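Local structure of MsStt7d protein (Micromonas, 4IX6) at residues 171-176 against 185-190; 271-276 against 296-301. The protein probably acts as a protein kinase that binds ATP and metal ions, and this chain comprises its kinase domain. All coordinates share one frame; numbering follows the deposited sequence.

Interaction 1: 171-176 against 185-190; sequences PANLIA and KLIDLG. With ADP (adenosine-5'-diphosphate), chain F.
The catalytic loop of the kinase domain runs into the short antiparallel hairpin of strands 174-176 and 184-186, which leads on to the DLG form of the DFG motif, Asp-188 to Gly-190. Ile-175 and Lys-185 form the hydrogen-bonded pair. Ile-175 N meets Lys-185 O at 2.9 Å, and Lys-185 N returns a bond to Ile-175 O. Beyond the non-hydrogen-bonded pair Leu-174 and Leu-186, Ile-187 N bonds to Asn-173 O. Leu-174 and Leu-186 lie side by side and point the same way. Leu-174 CD2 and Leu-186 CD2 touch at 3.5 Å, closer than usual van der Waals contact, and both side chains also pack on Leu-152 of helix 141-161.

The face carrying Ile-175, with Ile-187 just past the strand, packs against the bound ADP. Ile-175 CD1 comes within 3.4 Å of C2 of the adenine, and it also packs on Ile-187 CG2. Ile-187 holds CG1 between its backbone N and carbonyl carbon (chi1 55°). With chi2 near anti, this helps bring Ile-187 CD1 to 3.6 Å from C2' of the ADP ribose. The Lys-185 chain is extended, and its NZ makes salt bridges to Glu-114 and Asp-180.

Asn-173 and Asp-188 meet with amide and carboxylate planes 88° apart. Asn-173 OD1 lies 3.5 Å from Asp-188 CB. A water lies 2.7 Å from Asn-173 OD1 and 2.9 Å from Asp-188 OD2, linking the two groups. Asn-173 ND2 also donates to Asp-168 O, which helps fix the turn of the amide. Asp-188 OD1 accepts from Gly-190 N, which closes an Asx turn and helps fix the carboxylate. Both residues are magnesium ligands in structures of this protein. The arrangement is that of the protein kinase active site, with a hydrophobic floor under the adenine and the metal-binding asparagine and aspartate beside the phosphates.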
loop_
_atom_site.group_PDB
_atom_site.type_symbol
_atom_site.label_atom_id
_atom_site.label_comp_id
_atom_site.label_asym_id
_atom_site.label_seq_id
_atom_site.Cartn_x
_atom_site.Cartn_y
_atom_site.Cartn_z
ATOM N N PRO B 171 10.174 14.802 3.926
ATOM C CA PRO B 171 9.357 16.021 3.897
ATOM C C PRO B 171 7.849 15.772 3.823
ATOM O O PRO B 171 7.071 16.564 4.365
ATOM C CB PRO B 171 9.870 16.757 2.647
ATOM C CG PRO B 171 11.293 16.300 2.532
ATOM C CD PRO B 171 11.254 14.839 2.921
ATOM N N ALA B 172 7.444 14.689 3.172
ATOM C CA ALA B 172 6.028 14.378 3.047
ATOM C C ALA B 172 5.396 14.040 4.391
ATOM O O ALA B 172 4.174 14.116 4.543
ATOM C CB ALA B 172 5.826 13.238 2.052
ATOM N N ASN B 173 6.227 13.665 5.360
ATOM C CA ASN B 173 5.739 13.313 6.695
ATOM C C ASN B 173 6.063 14.378 7.737
ATOM O O ASN B 173 6.143 14.092 8.941
ATOM C CB ASN B 173 6.282 11.949 7.125
ATOM C CG ASN B 173 5.476 10.803 6.544
ATOM O OD1 ASN B 173 4.324 10.987 6.136
ATOM N ND2 ASN B 173 6.068 9.613 6.513
ATOM N N LEU B 174 6.234 15.611 7.272
ATOM C CA LEU B 174 6.396 16.747 8.166
ATOM C C LEU B 174 5.344 17.794 7.839
ATOM O O LEU B 174 5.091 18.093 6.668
ATOM C CB LEU B 174 7.805 17.341 8.007
ATOM C CG LEU B 174 8.918 16.473 8.595
ATOM C CD1 LEU B 174 10.273 16.845 8.004
ATOM C CD2 LEU B 174 8.964 16.588 10.117
ATOM N N ILE B 175 4.732 18.363 8.873
ATOM C CA ILE B 175 3.774 19.437 8.673
ATOM C C ILE B 175 4.204 20.640 9.488
ATOM O O ILE B 175 4.577 20.495 10.656
ATOM C CB ILE B 175 2.369 19.008 9.108
ATOM C CG1 ILE B 175 1.866 17.911 8.182
ATOM C CG2 ILE B 175 1.421 20.193 9.088
ATOM C CD1 ILE B 175 0.452 17.436 8.515
ATOM N N ALA B 176 4.180 21.819 8.874
ATOM C CA ALA B 176 4.456 23.042 9.617
ATOM C C ALA B 176 3.164 23.396 10.354
ATOM O O ALA B 176 2.167 23.790 9.734
ATOM C CB ALA B 176 4.863 24.159 8.673
ATOM N N LYS B 185 5.995 19.219 12.820
ATOM C CA LYS B 185 5.579 18.018 13.528
ATOM C C LYS B 185 5.625 16.845 12.562
ATOM O O LYS B 185 5.244 16.964 11.396
ATOM C CB LYS B 185 4.160 18.161 14.054
ATOM C CG LYS B 185 4.014 19.193 15.189
ATOM C CD LYS B 185 2.620 19.145 15.759
ATOM C CE LYS B 185 2.465 20.211 16.825
ATOM N NZ LYS B 185 1.107 20.184 17.429
ATOM N N LEU B 186 6.072 15.706 13.062
ATOM C CA LEU B 186 6.070 14.485 12.275
ATOM C C LEU B 186 4.665 13.910 12.215
ATOM O O LEU B 186 3.899 14.016 13.165
ATOM C CB LEU B 186 7.014 13.461 12.901
ATOM C CG LEU B 186 8.499 13.733 12.654
ATOM C CD1 LEU B 186 9.335 13.008 13.707
ATOM C CD2 LEU B 186 8.884 13.279 11.239
ATOM N N ILE B 187 4.333 13.303 11.083
ATOM C CA ILE B 187 3.139 12.473 10.992
ATOM C C ILE B 187 3.531 11.051 10.587
ATOM O O ILE B 187 4.677 10.801 10.188
ATOM C CB ILE B 187 2.102 13.032 9.986
ATOM C CG1 ILE B 187 2.747 13.242 8.614
ATOM C CG2 ILE B 187 1.521 14.357 10.490
ATOM C CD1 ILE B 187 1.735 13.402 7.466
ATOM N N ASP B 188 2.574 10.133 10.702
ATOM C CA ASP B 188 2.672 8.787 10.121
ATOM C C ASP B 188 3.691 7.891 10.826
ATOM O O ASP B 188 4.812 7.669 10.343
ATOM C CB ASP B 188 2.935 8.873 8.614
ATOM C CG ASP B 188 2.820 7.534 7.924
ATOM O OD1 ASP B 188 2.386 6.552 8.570
ATOM O OD2 ASP B 188 3.152 7.478 6.717
ATOM N N LEU B 189 3.282 7.383 11.979
ATOM C CA LEU B 189 4.044 6.384 12.718
ATOM C C LEU B 189 3.699 4.963 12.267
ATOM O O LEU B 189 3.965 3.997 12.970
ATOM C CB LEU B 189 3.777 6.562 14.219
ATOM C CG LEU B 189 4.302 7.884 14.799
ATOM C CD1 LEU B 189 3.575 8.237 16.100
ATOM C CD2 LEU B 189 5.811 7.805 15.000
ATOM N N GLY B 190 3.133 4.839 11.072
ATOM C CA GLY B 190 2.726 3.544 10.553
ATOM C C GLY B 190 3.852 2.547 10.339
ATOM O O GLY B 190 3.618 1.338 10.318
HETATM P PB ADP F . 1.742 11.129 0.699
HETATM O O1B ADP F . 1.632 12.581 1.113
HETATM O O2B ADP F . 0.828 10.763 -0.450
HETATM O O3B ADP F . 3.165 10.644 0.536
HETATM P PA ADP F . -0.215 9.505 2.046
HETATM O O1A ADP F . -0.138 8.530 3.202
HETATM O O2A ADP F . -0.513 8.983 0.655
HETATM O O3A ADP F . 1.208 10.278 1.973
HETATM O "O5'" ADP F . -1.314 10.638 2.428
HETATM C "C5'" ADP F . -1.672 10.961 3.783
HETATM C "C4'" ADP F . -2.080 12.435 3.847
HETATM O "O4'" ADP F . -2.762 12.774 5.067
HETATM C "C3'" ADP F . -0.856 13.331 3.743
HETATM O "O3'" ADP F . -1.022 14.257 2.668
HETATM C "C2'" ADP F . -0.829 14.112 5.033
HETATM O "O2'" ADP F . -0.438 15.469 4.801
HETATM C "C1'" ADP F . -2.250 14.011 5.562
HETATM N N9 ADP F . -2.211 13.925 7.027
HETATM C C8 ADP F . -1.920 12.828 7.747
HETATM N N7 ADP F . -1.958 13.104 9.070
HETATM C C5 ADP F . -2.270 14.406 9.203
HETATM C C6 ADP F . -2.488 15.333 10.328
HETATM N N6 ADP F . -2.365 14.901 11.609
HETATM N N1 ADP F . -2.794 16.614 10.027
HETATM C C2 ADP F . -2.936 17.056 8.765
HETATM N N3 ADP F . -2.752 16.259 7.684
HETATM C C4 ADP F . -2.431 14.952 7.854
HETATM O O HOH W 1 2.155 9.733 5.148
#

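Interaction 2: 271-276 against 296-301; sequences LERFLA and YGTMDF
Arg-273 of helix 268-280 stacks on Tyr-296, which opens a type I turn before helix 302-318. This cation-pi contact is the main one. The guanidinium lies flat on the ring with planes 7° apart, and Arg-273 CZ is 4.0 Å from the ring centroid. NH1 sits over the ring centre. The arginine chain leaves the helix with CG anti to the backbone N (chi1 171°), then bends at chi2 and chi3 to bring the flat group over the ring.

Close packing flanks the stack. Tyr-296 OH lies 3.3 Å from Arg-273 CG and 3.4 Å from Phe-274 CA. Met-299 CE approaches Arg-273 NH2 obliquely at 3.7 Å.

Among polar groups, Thr-298 OG1 lies at the guanidinium edge, near its plane. The tyrosine hydroxyl is hydrogen-bonded to Asp-277 OD2, one turn beyond Arg-273 in helix 268-280. Phe-288 meets the tyrosine ring edge-to-face. A leucine in place of Tyr-296 would probably leave Arg-273 without its stacking face and Asp-277 without its hydroxyl partner. The chemistry implies a mixed hold of loop on helix: a cation-pi stack with close packing, secured by the hydroxyl bond to Asp-277.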
loop_
_atom_site.group_PDB
_atom_site.type_symbol
_atom_site.label_atom_id
_atom_site.label_comp_id
_atom_site.label_asym_id
_atom_site.label_seq_id
_atom_site.Cartn_x
_atom_site.Cartn_y
_atom_site.Cartn_z
ATOM N N LEU B 271 16.973 14.564 -5.955
ATOM C CA LEU B 271 17.572 13.851 -4.838
ATOM C C LEU B 271 18.144 12.508 -5.276
ATOM O O LEU B 271 19.235 12.118 -4.841
ATOM C CB LEU B 271 16.554 13.661 -3.702
ATOM C CG LEU B 271 17.029 12.863 -2.483
ATOM C CD1 LEU B 271 18.186 13.554 -1.791
ATOM C CD2 LEU B 271 15.858 12.638 -1.499
ATOM N N GLU B 272 17.424 11.808 -6.152
ATOM C CA GLU B 272 17.896 10.525 -6.651
ATOM C C GLU B 272 19.239 10.683 -7.368
ATOM O O GLU B 272 20.161 9.893 -7.161
ATOM C CB GLU B 272 16.866 9.886 -7.584
ATOM C CG GLU B 272 17.299 8.525 -8.112
ATOM C CD GLU B 272 16.168 7.758 -8.769
ATOM O OE1 GLU B 272 15.029 8.276 -8.802
ATOM O OE2 GLU B 272 16.420 6.628 -9.246
ATOM N N ARG B 273 19.354 11.718 -8.194
ATOM C CA ARG B 273 20.600 11.961 -8.916
ATOM C C ARG B 273 21.752 12.192 -7.952
ATOM O O ARG B 273 22.832 11.622 -8.110
ATOM C CB ARG B 273 20.483 13.155 -9.864
ATOM C CG ARG B 273 21.827 13.564 -10.469
ATOM C CD ARG B 273 21.673 14.158 -11.853
ATOM N NE ARG B 273 21.389 15.589 -11.834
ATOM C CZ ARG B 273 22.295 16.538 -12.054
ATOM N NH1 ARG B 273 23.560 16.216 -12.301
ATOM N NH2 ARG B 273 21.937 17.815 -12.025
ATOM N N PHE B 274 21.522 13.038 -6.949
ATOM C CA PHE B 274 22.555 13.334 -5.976
ATOM C C PHE B 274 23.002 12.096 -5.203
ATOM O O PHE B 274 24.196 11.860 -5.045
ATOM C CB PHE B 274 22.109 14.430 -4.998
ATOM C CG PHE B 274 23.077 14.646 -3.873
ATOM C CD1 PHE B 274 23.011 13.866 -2.731
ATOM C CD2 PHE B 274 24.077 15.602 -3.969
ATOM C CE1 PHE B 274 23.907 14.035 -1.705
ATOM C CE2 PHE B 274 24.981 15.781 -2.935
ATOM C CZ PHE B 274 24.897 14.995 -1.803
ATOM N N LEU B 275 22.055 11.311 -4.704
ATOM C CA LEU B 275 22.426 10.157 -3.894
ATOM C C LEU B 275 23.196 9.108 -4.693
ATOM O O LEU B 275 24.035 8.399 -4.143
ATOM C CB LEU B 275 21.204 9.528 -3.234
ATOM C CG LEU B 275 20.579 10.360 -2.116
ATOM C CD1 LEU B 275 19.378 9.613 -1.585
ATOM C CD2 LEU B 275 21.590 10.645 -1.007
ATOM N N ALA B 276 22.892 9.006 -5.984
ATOM C CA ALA B 276 23.616 8.091 -6.860
ATOM C C ALA B 276 25.069 8.544 -6.994
ATOM O O ALA B 276 25.989 7.733 -6.904
ATOM C CB ALA B 276 22.947 8.016 -8.225
ATOM N N TYR B 296 26.588 20.039 -11.475
ATOM C CA TYR B 296 25.332 20.546 -10.935
ATOM C C TYR B 296 25.210 22.055 -11.115
ATOM O O TYR B 296 24.747 22.760 -10.219
ATOM C CB TYR B 296 25.221 20.183 -9.451
ATOM C CG TYR B 296 24.977 18.712 -9.202
ATOM C CD1 TYR B 296 23.733 18.258 -8.784
ATOM C CD2 TYR B 296 25.988 17.775 -9.389
ATOM C CE1 TYR B 296 23.500 16.910 -8.557
ATOM C CE2 TYR B 296 25.764 16.425 -9.168
ATOM C CZ TYR B 296 24.514 15.998 -8.749
ATOM O OH TYR B 296 24.284 14.660 -8.527
ATOM N N GLY B 297 25.625 22.551 -12.276
ATOM C CA GLY B 297 25.586 23.977 -12.540
ATOM C C GLY B 297 24.168 24.513 -12.537
ATOM O O GLY B 297 23.952 25.724 -12.485
ATOM N N THR B 298 23.205 23.599 -12.605
ATOM C CA THR B 298 21.789 23.923 -12.519
ATOM C C THR B 298 21.391 24.345 -11.103
ATOM O O THR B 298 20.359 24.999 -10.902
ATOM C CB THR B 298 20.937 22.698 -12.905
ATOM O OG1 THR B 298 21.678 21.496 -12.632
ATOM C CG2 THR B 298 20.593 22.742 -14.390
ATOM N N MET B 299 22.205 23.965 -10.125
ATOM C CA MET B 299 21.801 24.116 -8.732
ATOM C C MET B 299 22.686 25.071 -7.945
ATOM O O MET B 299 23.754 25.485 -8.405
ATOM C CB MET B 299 21.795 22.759 -8.042
ATOM C CG MET B 299 20.978 21.696 -8.763
ATOM S SD MET B 299 20.787 20.189 -7.789
ATOM C CE MET B 299 20.172 19.043 -9.010
ATOM N N ASP B 300 22.229 25.406 -6.744
ATOM C CA ASP B 300 22.939 26.344 -5.887
ATOM C C ASP B 300 23.116 25.723 -4.505
ATOM O O ASP B 300 22.140 25.514 -3.773
ATOM C CB ASP B 300 22.159 27.657 -5.792
ATOM C CG ASP B 300 22.959 28.768 -5.142
ATOM O OD1 ASP B 300 23.930 28.470 -4.416
ATOM O OD2 ASP B 300 22.618 29.951 -5.361
ATOM N N PHE B 301 24.363 25.421 -4.158
ATOM C CA PHE B 301 24.667 24.745 -2.894
ATOM C C PHE B 301 25.019 25.710 -1.769
ATOM O O PHE B 301 25.574 25.294 -0.752
ATOM C CB PHE B 301 25.821 23.755 -3.085
ATOM C CG PHE B 301 25.483 22.609 -3.990
ATOM C CD1 PHE B 301 24.692 21.572 -3.540
ATOM C CD2 PHE B 301 25.953 22.570 -5.288
ATOM C CE1 PHE B 301 24.371 20.512 -4.370
ATOM C CE2 PHE B 301 25.636 21.515 -6.120
ATOM C CZ PHE B 301 24.850 20.486 -5.663
#

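How the interactions relate
From the N terminus, the chain first reaches interaction 1. It closes a short loop of eight residues between 171-176 and 185-190, within one beta hairpin at the nucleotide site. The chain then passes through helices 236-243 and 247-261 before interaction 2 opens. This second contact spans 19 residues, including helix 285-291, and joins helix 268-280 to the loop before helix 302-318. The two contacts follow in series and neither nest nor cross. The centres of interactions 1 and 2 are about 24 Å apart. The nearest atoms of interactions 1 and 2 are about 7 Å apart. Helix 247-261 lies between them in sequence and touches both, through Pro-171 of interaction 1 and Phe-274 of interaction 2.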